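PDB 6D25: alpha-L-arabinosidase from Xanthomonas axonopodis pv. citri, which probably removes alpha-L-arabinofuranose side chains from arabinoxylans, including internal di-substituted ones, as a trimeric GH51 glycoside hydrolase. Local coordinates for residues Arg95-Gly99 / Cys100-Glu104; Val226-Ala230 / Ser231-Leu235. All blocks are in the same frame, centred on the assembly; numbering follows the deposited sequence.

Contact 1. Residues Arg95-Gly99 / Cys100-Glu104; sequences RWPGG and CFADE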
loop_
_atom_site.group_PDB
_atom_site.type_symbol
_atom_site.label_atom_id
_atom_site.label_comp_id
_atom_site.label_asym_id
_atom_site.label_seq_id
_atom_site.Cartn_x
_atom_site.Cartn_y
_atom_site.Cartn_z
ATOM N N ARG A 95 17.026 1.493 20.252
ATOM C CA ARG A 95 16.087 1.221 19.153
ATOM C C ARG A 95 15.283 -0.042 19.469
ATOM O O ARG A 95 15.860 -1.063 19.857
ATOM C CB ARG A 95 16.812 1.049 17.815
ATOM C CG ARG A 95 15.806 0.818 16.695
ATOM C CD ARG A 95 16.153 0.923 15.213
ATOM N NE ARG A 95 17.113 -0.009 14.797
ATOM C CZ ARG A 95 17.127 -0.714 13.656
ATOM N NH1 ARG A 95 16.121 -0.756 12.765
ATOM N NH2 ARG A 95 18.208 -1.436 13.458
ATOM N N TRP A 96 13.970 0.044 19.328
ATOM C CA TRP A 96 13.040 -1.013 19.663
ATOM C C TRP A 96 11.775 -0.844 18.822
ATOM O O TRP A 96 11.409 0.301 18.559
ATOM C CB TRP A 96 12.746 -0.953 21.174
ATOM C CG TRP A 96 11.621 -1.803 21.663
ATOM C CD1 TRP A 96 11.725 -3.067 22.171
ATOM C CD2 TRP A 96 10.232 -1.456 21.758
ATOM N NE1 TRP A 96 10.494 -3.523 22.557
ATOM C CE2 TRP A 96 9.564 -2.571 22.310
ATOM C CE3 TRP A 96 9.477 -0.334 21.416
ATOM C CZ2 TRP A 96 8.190 -2.596 22.508
ATOM C CZ3 TRP A 96 8.113 -0.340 21.641
ATOM C CH2 TRP A 96 7.473 -1.470 22.148
ATOM N N PRO A 97 11.076 -1.908 18.405
ATOM C CA PRO A 97 11.318 -3.320 18.730
ATOM C C PRO A 97 11.994 -4.145 17.623
ATOM O O PRO A 97 12.005 -5.385 17.671
ATOM C CB PRO A 97 9.895 -3.836 18.953
ATOM C CG PRO A 97 9.095 -3.091 17.909
ATOM C CD PRO A 97 9.725 -1.722 17.906
ATOM N N GLY A 98 12.612 -3.497 16.648
ATOM C CA GLY A 98 13.365 -4.188 15.628
ATOM C C GLY A 98 14.026 -3.200 14.691
ATOM O O GLY A 98 13.987 -2.017 14.982
ATOM N N GLY A 99 14.693 -3.659 13.618
ATOM C CA GLY A 99 14.823 -5.065 13.293
ATOM C C GLY A 99 13.666 -5.582 12.467
ATOM O O GLY A 99 12.618 -4.928 12.351
ATOM N N CYS A 100 13.851 -6.793 11.924
ATOM C CA CYS A 100 12.817 -7.514 11.175
ATOM C C CYS A 100 11.490 -7.608 11.959
ATOM O O CYS A 100 10.405 -7.531 11.382
ATOM C CB CYS A 100 13.336 -8.883 10.784
ATOM S SG CYS A 100 14.717 -8.781 9.587
ATOM N N PHE A 101 11.566 -7.832 13.255
ATOM C CA PHE A 101 10.338 -7.916 14.075
ATOM C C PHE A 101 9.464 -6.663 13.921
ATOM O O PHE A 101 8.228 -6.778 13.912
ATOM C CB PHE A 101 10.715 -8.128 15.529
ATOM C CG PHE A 101 9.575 -8.243 16.504
ATOM C CD1 PHE A 101 9.060 -9.491 16.831
ATOM C CD2 PHE A 101 9.085 -7.115 17.152
ATOM C CE1 PHE A 101 8.031 -9.587 17.755
ATOM C CE2 PHE A 101 8.067 -7.229 18.087
ATOM C CZ PHE A 101 7.534 -8.472 18.365
ATOM N N ALA A 102 10.067 -5.487 13.742
ATOM C CA ALA A 102 9.300 -4.241 13.743
ATOM C C ALA A 102 8.401 -4.129 12.510
ATOM O O ALA A 102 7.365 -3.446 12.583
ATOM C CB ALA A 102 10.208 -3.035 13.843
ATOM N N ASP A 103 8.813 -4.764 11.404
ATOM C CA ASP A 103 8.066 -4.676 10.156
ATOM C C ASP A 103 6.820 -5.579 10.181
ATOM O O ASP A 103 6.026 -5.549 9.227
ATOM C CB ASP A 103 9.002 -5.006 8.980
ATOM C CG ASP A 103 10.313 -4.170 8.944
ATOM O OD1 ASP A 103 10.179 -2.885 9.084
ATOM O OD2 ASP A 103 11.488 -4.827 8.789
ATOM N N GLU A 104 6.626 -6.387 11.206
ATOM C CA GLU A 104 5.437 -7.188 11.372
ATOM C C GLU A 104 4.740 -6.889 12.719
ATOM O O GLU A 104 3.768 -7.534 13.047
ATOM C CB GLU A 104 5.775 -8.681 11.395
ATOM C CG GLU A 104 6.213 -9.251 10.076
ATOM C CD GLU A 104 6.399 -10.770 10.084
ATOM O OE1 GLU A 104 6.627 -11.393 11.170
ATOM O OE2 GLU A 104 6.324 -11.340 9.003
#

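Contact 2. Residues Val226-Ala230 / Ser231-Leu235; sequences VKSPA and SQKIL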
loop_
_atom_site.group_PDB
_atom_site.type_symbol
_atom_site.label_atom_id
_atom_site.label_comp_id
_atom_site.label_asym_id
_atom_site.label_seq_id
_atom_site.Cartn_x
_atom_site.Cartn_y
_atom_site.Cartn_z
ATOM N N VAL A 226 3.215 10.524 10.341
ATOM C CA VAL A 226 3.843 10.627 11.650
ATOM C C VAL A 226 4.128 12.103 11.929
ATOM O O VAL A 226 5.088 12.665 11.434
ATOM C CB VAL A 226 5.124 9.787 11.723
ATOM C CG1 VAL A 226 5.796 9.908 13.075
ATOM C CG2 VAL A 226 4.851 8.336 11.419
ATOM N N LYS A 227 3.303 12.693 12.732
ATOM C CA LYS A 227 3.333 14.132 12.954
ATOM C C LYS A 227 3.775 14.421 14.392
ATOM O O LYS A 227 3.458 13.670 15.329
ATOM C CB LYS A 227 1.934 14.682 12.664
ATOM C CG LYS A 227 1.596 14.723 11.172
ATOM C CD LYS A 227 0.340 15.471 10.875
ATOM C CE LYS A 227 0.130 15.758 9.398
ATOM N NZ LYS A 227 -0.044 14.502 8.640
ATOM N N SER A 228 4.562 15.465 14.533
ATOM C CA SER A 228 5.010 15.962 15.827
ATOM C C SER A 228 3.903 16.805 16.455
ATOM O O SER A 228 3.344 17.685 15.800
ATOM C CB SER A 228 6.227 16.792 15.655
ATOM O OG SER A 228 7.313 16.002 15.224
ATOM N N PRO A 229 3.577 16.565 17.712
ATOM C CA PRO A 229 2.706 17.580 18.329
ATOM C C PRO A 229 3.508 18.873 18.573
ATOM O O PRO A 229 4.734 18.911 18.377
ATOM C CB PRO A 229 2.276 16.896 19.625
ATOM C CG PRO A 229 3.518 16.096 20.004
ATOM C CD PRO A 229 4.123 15.627 18.694
ATOM N N ALA A 230 2.839 19.930 19.027
ATOM C CA ALA A 230 3.504 21.223 19.293
ATOM C C ALA A 230 4.552 21.082 20.403
ATOM O O ALA A 230 5.516 21.817 20.441
ATOM C CB ALA A 230 2.477 22.269 19.666
ATOM N N SER A 231 4.396 20.069 21.248
ATOM C CA SER A 231 5.137 19.910 22.494
ATOM C C SER A 231 6.487 19.207 22.328
ATOM O O SER A 231 7.266 19.220 23.241
ATOM C CB SER A 231 4.258 19.166 23.508
ATOM O OG SER A 231 3.526 18.130 22.887
ATOM N N GLN A 232 6.774 18.552 21.209
ATOM C CA GLN A 232 8.056 17.868 21.019
ATOM C C GLN A 232 8.249 17.560 19.526
ATOM O O GLN A 232 7.277 17.427 18.776
ATOM C CB GLN A 232 8.151 16.558 21.812
ATOM C CG GLN A 232 7.145 15.491 21.409
ATOM C CD GLN A 232 7.354 14.195 22.153
ATOM O OE1 GLN A 232 8.301 13.440 21.821
ATOM N NE2 GLN A 232 6.497 13.952 23.164
ATOM N N LYS A 233 9.490 17.413 19.152
ATOM C CA LYS A 233 9.857 17.092 17.758
ATOM C C LYS A 233 10.228 15.606 17.643
ATOM O O LYS A 233 11.121 15.117 18.350
ATOM C CB LYS A 233 11.014 18.006 17.362
ATOM C CG LYS A 233 11.649 17.676 16.029
ATOM C CD LYS A 233 10.805 18.002 14.833
ATOM C CE LYS A 233 11.685 18.306 13.621
ATOM N NZ LYS A 233 10.917 18.148 12.378
ATOM N N ILE A 234 9.535 14.905 16.759
ATOM C CA ILE A 234 9.824 13.497 16.409
ATOM C C ILE A 234 10.660 13.485 15.117
ATOM O O ILE A 234 10.149 13.806 14.050
ATOM C CB ILE A 234 8.532 12.696 16.239
ATOM C CG1 ILE A 234 7.638 12.814 17.481
ATOM C CG2 ILE A 234 8.844 11.233 15.930
ATOM C CD1 ILE A 234 6.279 12.145 17.350
ATOM N N LEU A 235 11.925 13.094 15.215
ATOM C CA LEU A 235 12.787 13.014 14.037
ATOM C C LEU A 235 12.505 11.718 13.296
ATOM O O LEU A 235 12.318 10.675 13.925
ATOM C CB LEU A 235 14.258 13.099 14.493
ATOM C CG LEU A 235 14.663 14.410 15.170
ATOM C CD1 LEU A 235 16.055 14.272 15.733
ATOM C CD2 LEU A 235 14.587 15.598 14.231
#

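Contact 1. Residues Arg95-Gly99 / Cys100-Glu104
Phe101 and Pro97 meet at about a right angle where strand 93-96 of the (beta/alpha)8 barrel runs out at its C-terminal end and the chain winds into a tight turn. Carbon CD2 of the Phe101 ring lies 3.8 Å from Pro97 CB. Pro97 O comes closer still, 3.4 Å from Phe101 CD2, oblique to the ring. With CG anti to the backbone N (chi1 -180°), CD2 and CE2 are brought alongside Pro97 CB. Next to it, the Ala102 methyl sits against the Gly98 backbone, CB to Gly98 N being 3.7 Å.

The bond that closes the turn is Ala102 N to Gly99 O, 3.0 Å, bent at 147°, with the N-H coming in from above the carbonyl plane. Asp103 N to Cys100 O and Glu104 N to Phe101 O repeat the same three-residue step. Two cis peptides, before Pro97 and before Gly99, lie within this turn, and the positive phi of Gly99 is one a glycine readily adopts.

Farther out, a disulfide ties Cys100 to Cys206, His55 stacks on the Phe101 ring, and Asp103 OD1 accepts a bond from Asn201 N. A glycerol, probably from the crystallisation liquor, is hydrogen-bonded to Cys100 N and may mark a pocket here. Pro97 CB rests on one face of the Trp96 indole, 3.5 Å above its plane and offset toward the rim.

Contact 2. Residues Val226-Ala230 / Ser231-Leu235
Ser228 takes the backbone N-H of Ile234 on its hydroxyl oxygen, and that bond spans a loop that doubles back between helix 212-224 and strand 235-238, one of the alpha-to-beta connections of the barrel. It is short and nearly straight: Ile234 N to Ser228 OG is 2.9 Å, at 171°. Swinging OG anti to the carbonyl carbon (chi1 -67°) points it across the loop, while Ser228 CB packs at 3.4 Å from Gln232 O.

A type I turn from Pro229 to Gln232 reverses the chain. Here two side chains lean on the proline ring. Ser231 OG lies 3.5 Å from Pro229 CG, and Gln232 CG comes within 3.9 Å of that same ring carbon. Gln232 holds its CG between the backbone N and the carbonyl carbon (chi1 63°), then runs out straight past the ring, so its aliphatic part does the touching. Its amide is held at both ends by backbone beyond the loop, NE2 by Trp192 O and OE1 by Val194 N.

On the inner side Ile234 spreads its two branches. CD1, at the end of the extended CG1 arm, reaches 4.3 Å from Pro229 CD and 3.8 Å from Lys227 O; CG2 turns to Val226 CG1, 4.4 Å away. Thr172 of helix 161-172 and Phe197 of strand 196-199 also touch this isoleucine. Lys227 points off the loop, its NZ held by Thr224 O and Glu104 of the third subunit.

The chemistry is therefore divided: one side-chain oxygen stands in for a backbone acceptor in joining the two limbs, loose apolar packing fills in beside it, and the glutamine amide ties the turn to the backbone of Trp192 and Val194 in the same chain.

Within one chain, contacts 1 and 2 do not touch: their centres are 21 Å apart and their nearest atoms about 11 Å. They also belong to different ends of the barrel. Contact 1 follows strand 93-96 at the C-terminal end, where enzymes of this fold carry their active site and where the glycerol is bound; contact 2 leads into strand 235-238 from the N-terminal side. The trimer brings them together. Glu104 of residues 95-104 pairs with Lys227 of a second subunit's residues 226-235, so each chain presents the acid to one neighbour and the base to the other, and this salt bridge joins the two regions across the interface.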